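Local coordinates for putative pneumococcal surface protein (Streptococcus pneumoniae, PDB 4CNL) that binds choline through a chain of repeats and so probably attaches to the choline-bearing teichoic acids of the pneumococcal cell wall, at residues V22-Q27 with L32-K37; A69-S74 with V84-Y89; Y151-G156 with V160-D165. One frame throughout, in Å; residues are numbered along the deposited sequence.

Contact 1: residues V22-Q27 with L32-K37; sequences VKNAWQ and LKADGK. With CHT (choline ion), chain I.
Ala25 and Leu32 face each other as an antiparallel hydrogen-bonded pair. Leu32 N gives a nearly straight bond to Ala25 O (2.8 Å, 170° at the hydrogen), and Ala25 N returns one to Leu32 O, lying in the plane of that carbonyl. One residue earlier the register slips: Asn24, with both backbone angles positive, shares Leu32 with Ala25 in a G1 beta bulge, and its N donates to Lys33 O at 3.1 Å. That donor stands above the carbonyl plane, while Gly36 N, closing the type I turn Lys33-Gly36, reaches the same oxygen from the opposite face. The Leu32 side chain packs against Val22 and Gln27. Its CB rests 3.3 Å from Val22 O. Leu32 CD2 lies 3.9 Å from Val22 CG1, the two side chains set roughly perpendicular, and the same methyl touches Gln27 CB; Trp5 also touches Leu32. Lys23, extended beyond CG, runs alongside the turn, with CG against Gly36 CA at 3.8 Å and CD against Ala34 O. The amide of Asn24 bends back over Ala34, Asn24 OD1 coming 3.4 Å from Ala34 CB, and ND2 is joined to Ala34 O through a water. A second water can bridge Val22 O and Gly36 O. From within the turn, Asp35 OD1 accepts from Lys37 N, an Asx turn. On the strand's other side Trp26 lays one ring face under the trimethylammonium of a choline, C7 lying 3.7 Å above the plane; Asp46 holds its NE1. The hairpin of this choline-binding repeat thus secures the tryptophan strand mainly through backbone bonds, while the tryptophan meets the cationic head with its pi face, consistent with cation-pi recognition.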
loop_
_atom_site.group_PDB
_atom_site.type_symbol
_atom_site.label_atom_id
_atom_site.label_comp_id
_atom_site.label_asym_id
_atom_site.label_seq_id
_atom_site.Cartn_x
_atom_site.Cartn_y
_atom_site.Cartn_z
ATOM N N VAL A 22 -5.552 -31.187 -14.782
ATOM C CA VAL A 22 -4.869 -30.551 -13.666
ATOM C C VAL A 22 -5.913 -29.919 -12.744
ATOM O O VAL A 22 -6.821 -29.219 -13.203
ATOM C CB VAL A 22 -3.865 -29.497 -14.157
ATOM C CG1 VAL A 22 -3.308 -28.696 -12.978
ATOM C CG2 VAL A 22 -2.733 -30.169 -14.967
ATOM N N LYS A 23 -5.799 -30.185 -11.443
ATOM C CA LYS A 23 -6.772 -29.675 -10.472
ATOM C C LYS A 23 -6.046 -29.183 -9.229
ATOM O O LYS A 23 -5.049 -29.778 -8.816
ATOM C CB LYS A 23 -7.792 -30.746 -10.081
ATOM C CG LYS A 23 -8.537 -31.359 -11.258
ATOM C CD LYS A 23 -9.500 -32.456 -10.804
ATOM C CE LYS A 23 -10.292 -33.016 -11.975
ATOM N NZ LYS A 23 -11.180 -34.139 -11.534
ATOM N N ASN A 24 -6.543 -28.094 -8.652
ATOM C CA ASN A 24 -5.921 -27.469 -7.476
ATOM C C ASN A 24 -4.455 -27.135 -7.676
ATOM O O ASN A 24 -3.620 -27.477 -6.835
ATOM C CB ASN A 24 -6.038 -28.373 -6.246
ATOM C CG ASN A 24 -7.456 -28.753 -5.935
ATOM O OD1 ASN A 24 -8.278 -27.899 -5.614
ATOM N ND2 ASN A 24 -7.752 -30.049 -6.012
ATOM N N ALA A 25 -4.130 -26.469 -8.777
ATOM C CA ALA A 25 -2.733 -26.220 -9.097
ATOM C C ALA A 25 -2.575 -25.129 -10.126
ATOM O O ALA A 25 -3.466 -24.874 -10.944
ATOM C CB ALA A 25 -2.055 -27.498 -9.591
ATOM N N TRP A 26 -1.409 -24.502 -10.092
ATOM C CA TRP A 26 -1.025 -23.547 -11.108
ATOM C C TRP A 26 -0.564 -24.232 -12.384
ATOM O O TRP A 26 0.062 -25.295 -12.352
ATOM C CB TRP A 26 0.090 -22.643 -10.590
ATOM C CG TRP A 26 -0.389 -21.732 -9.508
ATOM C CD1 TRP A 26 -0.396 -21.987 -8.169
ATOM C CD2 TRP A 26 -0.986 -20.434 -9.679
ATOM N NE1 TRP A 26 -0.941 -20.919 -7.491
ATOM C CE2 TRP A 26 -1.310 -19.956 -8.393
ATOM C CE3 TRP A 26 -1.253 -19.625 -10.791
ATOM C CZ2 TRP A 26 -1.896 -18.702 -8.188
ATOM C CZ3 TRP A 26 -1.840 -18.390 -10.593
ATOM C CH2 TRP A 26 -2.148 -17.935 -9.296
ATOM N N GLN A 27 -0.888 -23.605 -13.502
ATOM C CA GLN A 27 -0.274 -23.909 -14.783
ATOM C C GLN A 27 0.118 -22.574 -15.399
ATOM O O GLN A 27 -0.735 -21.803 -15.845
ATOM C CB GLN A 27 -1.213 -24.690 -15.704
ATOM C CG GLN A 27 -0.694 -24.794 -17.131
ATOM C CD GLN A 27 0.628 -25.514 -17.213
ATOM O OE1 GLN A 27 0.953 -26.339 -16.357
ATOM N NE2 GLN A 27 1.401 -25.216 -18.251
ATOM N N LEU A 32 -5.864 -23.718 -11.794
ATOM C CA LEU A 32 -6.940 -24.686 -11.998
ATOM C C LEU A 32 -7.564 -25.054 -10.657
ATOM O O LEU A 32 -6.873 -25.485 -9.726
ATOM C CB LEU A 32 -6.422 -25.940 -12.711
ATOM C CG LEU A 32 -5.968 -25.838 -14.177
ATOM C CD1 LEU A 32 -6.970 -25.079 -15.026
ATOM C CD2 LEU A 32 -4.572 -25.200 -14.285
ATOM N N LYS A 33 -8.876 -24.882 -10.561
ATOM C CA LYS A 33 -9.583 -25.079 -9.299
ATOM C C LYS A 33 -9.864 -26.562 -9.009
ATOM O O LYS A 33 -9.387 -27.444 -9.720
ATOM C CB LYS A 33 -10.877 -24.263 -9.314
ATOM C CG LYS A 33 -10.610 -22.768 -9.454
ATOM C CD LYS A 33 -11.887 -21.923 -9.388
ATOM C CE LYS A 33 -12.734 -22.081 -10.643
ATOM N NZ LYS A 33 -13.861 -21.087 -10.680
ATOM N N ALA A 34 -10.629 -26.832 -7.956
ATOM C CA ALA A 34 -10.810 -28.205 -7.488
ATOM C C ALA A 34 -11.510 -29.101 -8.507
ATOM O O ALA A 34 -11.299 -30.319 -8.521
ATOM C CB ALA A 34 -11.580 -28.211 -6.160
ATOM N N ASP A 35 -12.340 -28.502 -9.359
ATOM C CA ASP A 35 -13.058 -29.259 -10.378
ATOM C C ASP A 35 -12.313 -29.227 -11.716
ATOM O O ASP A 35 -12.797 -29.755 -12.710
ATOM C CB ASP A 35 -14.487 -28.720 -10.553
ATOM C CG ASP A 35 -14.528 -27.224 -10.796
ATOM O OD1 ASP A 35 -13.456 -26.612 -10.981
ATOM O OD2 ASP A 35 -15.642 -26.647 -10.799
ATOM N N GLY A 36 -11.136 -28.602 -11.729
ATOM C CA GLY A 36 -10.347 -28.506 -12.947
ATOM C C GLY A 36 -10.605 -27.234 -13.735
ATOM O O GLY A 36 -9.901 -26.955 -14.699
ATOM N N LYS A 37 -11.615 -26.460 -13.352
ATOM C CA LYS A 37 -11.928 -25.251 -14.114
ATOM C C LYS A 37 -10.917 -24.164 -13.834
ATOM O O LYS A 37 -10.560 -23.939 -12.680
ATOM C CB LYS A 37 -13.328 -24.739 -13.786
ATOM C CG LYS A 37 -14.436 -25.724 -14.117
ATOM C CD LYS A 37 -15.798 -25.103 -13.846
ATOM C CE LYS A 37 -16.923 -26.111 -14.080
ATOM N NZ LYS A 37 -18.247 -25.566 -13.675
HETATM C C4 CHT I . 4.367 -16.649 -10.163
HETATM C C5 CHT I . 4.019 -17.685 -9.098
HETATM C C6 CHT I . 2.416 -18.808 -10.454
HETATM C C7 CHT I . 2.311 -18.927 -8.092
HETATM C C8 CHT I . 1.789 -16.926 -9.210
HETATM O O6 CHT I . 5.026 -17.286 -11.249
HETATM N N1 CHT I . 2.633 -18.091 -9.216
HETATM O O HOH W 1 -8.003 -28.705 -15.705
HETATM O O HOH W 2 -13.353 -32.832 -9.739
HETATM O O HOH W 3 -10.181 -31.938 -6.743
#

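Contact 2: residues A69-S74 with V84-Y89; sequences AYYLKS and VYDSSY. With CHT (choline ion), chain H; SO4 (sulfate ion), chain L.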
loop_
_atom_site.group_PDB
_atom_site.type_symbol
_atom_site.label_atom_id
_atom_site.label_comp_id
_atom_site.label_asym_id
_atom_site.label_seq_id
_atom_site.Cartn_x
_atom_site.Cartn_y
_atom_site.Cartn_z
ATOM N N ALA A 69 -9.374 -2.411 -3.330
ATOM C CA ALA A 69 -8.536 -1.839 -2.284
ATOM C C ALA A 69 -7.287 -2.671 -2.015
ATOM O O ALA A 69 -6.524 -2.383 -1.088
ATOM C CB ALA A 69 -9.344 -1.699 -1.010
ATOM N N TYR A 70 -7.087 -3.708 -2.823
ATOM C CA TYR A 70 -6.055 -4.713 -2.570
ATOM C C TYR A 70 -4.906 -4.607 -3.566
ATOM O O TYR A 70 -5.117 -4.268 -4.723
ATOM C CB TYR A 70 -6.686 -6.111 -2.619
ATOM C CG TYR A 70 -7.832 -6.246 -1.650
ATOM C CD1 TYR A 70 -7.595 -6.387 -0.290
ATOM C CD2 TYR A 70 -9.152 -6.208 -2.087
ATOM C CE1 TYR A 70 -8.630 -6.491 0.609
ATOM C CE2 TYR A 70 -10.203 -6.317 -1.185
ATOM C CZ TYR A 70 -9.928 -6.457 0.162
ATOM O OH TYR A 70 -10.949 -6.567 1.078
ATOM N N TYR A 71 -3.685 -4.875 -3.113
ATOM C CA TYR A 71 -2.538 -4.780 -3.999
ATOM C C TYR A 71 -1.866 -6.134 -4.209
ATOM O O TYR A 71 -1.511 -6.818 -3.252
ATOM C CB TYR A 71 -1.514 -3.768 -3.449
ATOM C CG TYR A 71 -0.390 -3.473 -4.425
ATOM C CD1 TYR A 71 -0.589 -2.594 -5.481
ATOM C CD2 TYR A 71 0.853 -4.075 -4.293
ATOM C CE1 TYR A 71 0.414 -2.322 -6.385
ATOM C CE2 TYR A 71 1.874 -3.814 -5.196
ATOM C CZ TYR A 71 1.639 -2.936 -6.245
ATOM O OH TYR A 71 2.642 -2.666 -7.150
ATOM N N LEU A 72 -1.712 -6.523 -5.470
ATOM C CA LEU A 72 -0.989 -7.736 -5.803
ATOM C C LEU A 72 0.471 -7.394 -6.094
ATOM O O LEU A 72 0.766 -6.580 -6.975
ATOM C CB LEU A 72 -1.633 -8.438 -7.008
ATOM C CG LEU A 72 -3.061 -8.979 -6.862
ATOM C CD1 LEU A 72 -3.228 -9.773 -5.561
ATOM C CD2 LEU A 72 -4.112 -7.875 -6.972
ATOM N N LYS A 73 1.379 -8.016 -5.349
ATOM C CA LYS A 73 2.807 -7.735 -5.492
ATOM C C LYS A 73 3.367 -8.320 -6.801
ATOM O O LYS A 73 2.623 -8.897 -7.594
ATOM C CB LYS A 73 3.554 -8.266 -4.267
ATOM C CG LYS A 73 3.042 -7.606 -2.966
ATOM C CD LYS A 73 3.851 -8.021 -1.743
ATOM C CE LYS A 73 3.534 -9.449 -1.327
ATOM N NZ LYS A 73 4.399 -9.849 -0.179
ATOM N N SER A 74 4.663 -8.141 -7.044
ATOM C CA SER A 74 5.242 -8.547 -8.325
ATOM C C SER A 74 5.186 -10.064 -8.526
ATOM O O SER A 74 5.211 -10.534 -9.669
ATOM C CB SER A 74 6.684 -8.061 -8.441
ATOM O OG SER A 74 7.493 -8.642 -7.436
ATOM N N VAL A 84 4.391 -1.552 0.609
ATOM C CA VAL A 84 4.826 -1.847 -0.743
ATOM C C VAL A 84 5.143 -0.555 -1.484
ATOM O O VAL A 84 4.535 0.488 -1.237
ATOM C CB VAL A 84 3.762 -2.622 -1.543
ATOM C CG1 VAL A 84 3.389 -3.920 -0.832
ATOM C CG2 VAL A 84 2.530 -1.742 -1.783
ATOM N N TYR A 85 6.089 -0.633 -2.411
ATOM C CA TYR A 85 6.371 0.488 -3.288
ATOM C C TYR A 85 5.866 0.178 -4.693
ATOM O O TYR A 85 6.263 -0.819 -5.301
ATOM C CB TYR A 85 7.867 0.790 -3.321
ATOM C CG TYR A 85 8.214 2.027 -4.124
ATOM C CD1 TYR A 85 8.010 3.296 -3.589
ATOM C CD2 TYR A 85 8.740 1.928 -5.412
ATOM C CE1 TYR A 85 8.326 4.435 -4.307
ATOM C CE2 TYR A 85 9.068 3.076 -6.139
ATOM C CZ TYR A 85 8.854 4.322 -5.575
ATOM O OH TYR A 85 9.170 5.472 -6.271
ATOM N N ASP A 86 4.970 1.021 -5.191
ATOM C CA ASP A 86 4.456 0.876 -6.542
ATOM C C ASP A 86 5.310 1.762 -7.442
ATOM O O ASP A 86 5.196 2.987 -7.401
ATOM C CB ASP A 86 2.973 1.256 -6.591
ATOM C CG ASP A 86 2.340 1.018 -7.955
ATOM O OD1 ASP A 86 2.975 1.315 -8.986
ATOM O OD2 ASP A 86 1.184 0.557 -7.994
ATOM N N SER A 87 6.168 1.136 -8.245
ATOM C CA SER A 87 7.121 1.868 -9.076
ATOM C C SER A 87 6.432 2.647 -10.188
ATOM O O SER A 87 6.961 3.644 -10.671
ATOM C CB SER A 87 8.153 0.912 -9.680
ATOM O OG SER A 87 8.939 0.303 -8.668
ATOM N N SER A 88 5.255 2.189 -10.598
ATOM C CA SER A 88 4.517 2.847 -11.671
ATOM C C SER A 88 3.888 4.164 -11.219
ATOM O O SER A 88 3.747 5.098 -12.013
ATOM C CB SER A 88 3.450 1.911 -12.220
ATOM O OG SER A 88 4.075 0.750 -12.746
ATOM N N TYR A 89 3.533 4.238 -9.942
ATOM C CA TYR A 89 3.005 5.465 -9.364
ATOM C C TYR A 89 4.038 6.201 -8.520
ATOM O O TYR A 89 3.764 7.303 -8.044
ATOM C CB TYR A 89 1.773 5.165 -8.518
ATOM C CG TYR A 89 0.544 4.924 -9.344
ATOM C CD1 TYR A 89 0.327 3.698 -9.956
ATOM C CD2 TYR A 89 -0.391 5.927 -9.531
ATOM C CE1 TYR A 89 -0.792 3.477 -10.716
ATOM C CE2 TYR A 89 -1.514 5.717 -10.289
ATOM C CZ TYR A 89 -1.710 4.491 -10.878
ATOM O OH TYR A 89 -2.837 4.280 -11.637
HETATM C C4 CHT H . -11.979 -10.054 -0.175
HETATM C C5 CHT H . -10.715 -10.236 0.669
HETATM C C6 CHT H . -8.547 -11.170 0.696
HETATM C C7 CHT H . -10.208 -12.084 -0.694
HETATM C C8 CHT H . -9.278 -9.979 -1.193
HETATM O O6 CHT H . -12.929 -9.264 0.530
HETATM N N1 CHT H . -9.684 -10.865 -0.134
HETATM S S SO4 L . 6.620 -12.576 -0.273
HETATM O O1 SO4 L . 7.001 -13.825 -0.931
HETATM O O2 SO4 L . 7.818 -11.907 0.232
HETATM O O3 SO4 L . 5.950 -11.690 -1.223
HETATM O O4 SO4 L . 5.710 -12.870 0.834
#
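Asp86 OD1 takes two backbone N-H groups, that of Tyr89 at 3.1 Å and, weakly, that of Ser88, in an Asx motif that ties down the turn after strand 82-86. The other carboxylate oxygen reaches across to Tyr71: Asp86 OD2 lies 3.4 Å from Tyr71 CE1 and 3.6 Å from Tyr71 OH, with ring and carboxylate planes 53° apart. Tyr71 is brought there by a CG placed opposite its backbone N (chi1 -172°), which carries the ring out toward the second strand. Farther round the ring, on the same side of its plane, Val84 CG2 approaches Tyr71 CD2 at 3.8 Å, an off-centre CH-pi contact. Trp66 meets Tyr71 edge-to-face. Lys73 brushes Val84 CG1 with its CD; Lys73 NZ forms a salt bridge with Glu82 and a 2.6 Å hydrogen bond to O3 of a sulfate, probably from the crystallisation liquor. Tyr70 turns to the far side, where one ring face carries choline C8 over its centre at 3.7 Å. Strands 70-72 and 84-86, directed 78° apart, belong to successive hairpins, and the packing of Tyr71 against Val84 and Asp86 between them is in keeping with the solenoid of choline-binding repeats.

Contact 3: residues Y151-G156 with V160-D165; sequences YLKSDG and VNEWVD. With CHT (choline ion), chain F.
Val164 runs antiparallel to the Tyr151 side chain across one face of the ring, toward its CD2 side. Val164 CB comes 3.5 Å from Tyr151 CD2 and makes an off-centre CH-pi contact, 4.0 Å from the ring centroid, while CG2 lies over CG. Asp165 continues over the same face: its backbone N stands 3.9 Å above the plane, near the rim, and its side chain lies roughly perpendicular to that of the tyrosine, with the carboxylate 15° from parallel to the ring. A water in the ring plane lies within hydrogen-bonding distance of both Tyr151 OH and Asp165 OD1, whose stronger partner is Arg168; Asp165 OD2 holds Trp146 NE1, and Trp146 itself meets Tyr151 edge-to-face. Here strand 150-152 passes through the type I turn Lys153-Gly156 to strand 162-164 of the last hairpin, the step from one hairpin to the next in the choline-binding solenoid. Lys153 and Glu162 reach toward each other from the two sides of this step. The lysine bends at chi3 (65°) so that NZ meets the syn lone pair of Glu162 OE1 in a salt bridge of 2.8 Å. The anti lone pair of Glu162 OE2 accepts from Val160 N, so both carboxylate oxygens are held.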
loop_
_atom_site.group_PDB
_atom_site.type_symbol
_atom_site.label_atom_id
_atom_site.label_comp_id
_atom_site.label_asym_id
_atom_site.label_seq_id
_atom_site.Cartn_x
_atom_site.Cartn_y
_atom_site.Cartn_z
ATOM N N TYR A 151 8.361 25.091 13.645
ATOM C CA TYR A 151 8.880 24.132 14.613
ATOM C C TYR A 151 7.888 23.027 14.876
ATOM O O TYR A 151 6.730 23.287 15.215
ATOM C CB TYR A 151 9.216 24.820 15.932
ATOM C CG TYR A 151 9.917 23.921 16.926
ATOM C CD1 TYR A 151 11.283 23.656 16.799
ATOM C CD2 TYR A 151 9.237 23.366 18.000
ATOM C CE1 TYR A 151 11.939 22.842 17.703
ATOM C CE2 TYR A 151 9.895 22.545 18.923
ATOM C CZ TYR A 151 11.244 22.297 18.760
ATOM O OH TYR A 151 11.900 21.495 19.663
ATOM N N LEU A 152 8.347 21.793 14.747
ATOM C CA LEU A 152 7.511 20.645 15.089
ATOM C C LEU A 152 7.806 20.218 16.523
ATOM O O LEU A 152 8.963 19.951 16.882
ATOM C CB LEU A 152 7.757 19.480 14.122
ATOM C CG LEU A 152 7.452 19.635 12.620
ATOM C CD1 LEU A 152 6.051 20.195 12.404
ATOM C CD2 LEU A 152 8.505 20.484 11.873
ATOM N N LYS A 153 6.762 20.151 17.342
ATOM C CA LYS A 153 6.919 19.848 18.758
ATOM C C LYS A 153 7.175 18.350 18.960
ATOM O O LYS A 153 7.289 17.609 17.986
ATOM C CB LYS A 153 5.687 20.319 19.529
ATOM C CG LYS A 153 5.468 21.841 19.411
ATOM C CD LYS A 153 4.167 22.285 20.047
ATOM C CE LYS A 153 4.188 22.051 21.553
ATOM N NZ LYS A 153 3.094 22.792 22.238
ATOM N N SER A 154 7.277 17.916 20.214
ATOM C CA SER A 154 7.704 16.545 20.496
ATOM C C SER A 154 6.723 15.498 19.979
ATOM O O SER A 154 7.125 14.377 19.674
ATOM C CB SER A 154 7.935 16.344 21.999
ATOM O OG SER A 154 6.741 16.486 22.732
ATOM N N ASP A 155 5.448 15.856 19.868
ATOM C CA ASP A 155 4.459 14.923 19.326
ATOM C C ASP A 155 4.268 15.123 17.816
ATOM O O ASP A 155 3.359 14.547 17.208
ATOM C CB ASP A 155 3.121 15.063 20.068
ATOM C CG ASP A 155 2.504 16.444 19.931
ATOM O OD1 ASP A 155 3.112 17.319 19.274
ATOM O OD2 ASP A 155 1.401 16.659 20.482
ATOM N N GLY A 156 5.131 15.946 17.221
ATOM C CA GLY A 156 5.104 16.197 15.793
ATOM C C GLY A 156 4.249 17.380 15.365
ATOM O O GLY A 156 4.337 17.816 14.215
ATOM N N VAL A 160 2.361 26.859 17.501
ATOM C CA VAL A 160 1.792 28.180 17.211
ATOM C C VAL A 160 1.720 29.032 18.471
ATOM O O VAL A 160 1.380 28.530 19.548
ATOM C CB VAL A 160 0.374 28.099 16.607
ATOM C CG1 VAL A 160 0.413 27.525 15.180
ATOM C CG2 VAL A 160 -0.530 27.255 17.482
ATOM N N ASN A 161 2.041 30.316 18.319
ATOM C CA ASN A 161 1.986 31.300 19.413
ATOM C C ASN A 161 2.583 30.766 20.720
ATOM O O ASN A 161 1.904 30.663 21.750
ATOM C CB ASN A 161 0.546 31.771 19.635
ATOM C CG ASN A 161 0.476 33.010 20.515
ATOM O OD1 ASN A 161 1.506 33.536 20.954
ATOM N ND2 ASN A 161 -0.738 33.497 20.764
ATOM N N GLU A 162 3.858 30.413 20.680
ATOM C CA GLU A 162 4.498 29.848 21.860
ATOM C C GLU A 162 6.003 29.934 21.722
ATOM O O GLU A 162 6.536 30.156 20.625
ATOM C CB GLU A 162 4.059 28.394 22.091
ATOM C CG GLU A 162 4.319 27.444 20.932
ATOM C CD GLU A 162 3.668 26.084 21.146
ATOM O OE1 GLU A 162 3.895 25.478 22.218
ATOM O OE2 GLU A 162 2.923 25.624 20.247
ATOM N N TRP A 163 6.679 29.787 22.854
ATOM C CA TRP A 163 8.128 29.706 22.880
ATOM C C TRP A 163 8.546 28.252 22.722
ATOM O O TRP A 163 8.006 27.368 23.387
ATOM C CB TRP A 163 8.665 30.296 24.182
ATOM C CG TRP A 163 8.498 31.775 24.216
ATOM C CD1 TRP A 163 7.400 32.468 24.642
ATOM C CD2 TRP A 163 9.444 32.747 23.776
ATOM N NE1 TRP A 163 7.612 33.822 24.500
ATOM C CE2 TRP A 163 8.861 34.017 23.967
ATOM C CE3 TRP A 163 10.729 32.671 23.234
ATOM C CZ2 TRP A 163 9.522 35.197 23.640
ATOM C CZ3 TRP A 163 11.387 33.847 22.916
ATOM C CH2 TRP A 163 10.783 35.086 23.113
ATOM N N VAL A 164 9.496 28.004 21.832
ATOM C CA VAL A 164 9.889 26.641 21.483
ATOM C C VAL A 164 11.396 26.454 21.469
ATOM O O VAL A 164 12.152 27.432 21.486
ATOM C CB VAL A 164 9.367 26.234 20.086
ATOM C CG1 VAL A 164 7.844 26.368 20.002
ATOM C CG2 VAL A 164 10.043 27.061 19.005
ATOM N N ASP A 165 11.812 25.188 21.407
ATOM C CA ASP A 165 13.211 24.802 21.217
ATOM C C ASP A 165 14.060 25.300 22.383
ATOM O O ASP A 165 14.885 26.202 22.226
ATOM C CB ASP A 165 13.734 25.341 19.882
ATOM C CG ASP A 165 15.076 24.767 19.505
ATOM O OD1 ASP A 165 15.560 23.857 20.211
ATOM O OD2 ASP A 165 15.642 25.219 18.485
HETATM C C4 CHT F . 3.099 10.641 17.236
HETATM C C5 CHT F . 1.666 10.904 16.790
HETATM C C6 CHT F . 2.088 9.586 14.860
HETATM C C7 CHT F . 0.179 10.943 14.986
HETATM C C8 CHT F . 2.312 11.926 14.753
HETATM O O6 CHT F . 3.271 11.118 18.563
HETATM N N1 CHT F . 1.567 10.843 15.347
HETATM O O HOH W 4 14.875 20.973 19.684
#

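The three contacts follow one another along the chain without overlap, in the order 22-27/32-37, 69-74/84-89 and 151-156/160-165, and are spread along an elongated, all-beta domain. Contact 2 lies near the middle, its centre about 27 Å from that of contact 1 and about 36 Å from that of contact 3; the outer two are about 60 Å apart on opposite sides of the chain's centre. None touches another. Contact 1 is built on the hairpin of strands 25-27 and 30-32 and the loops flanking it, whereas contacts 2 and 3 each join consecutive hairpins. Each holds a residue of a different choline pocket, so the repeats present several separate sites, consistent with multivalent attachment to teichoic acid.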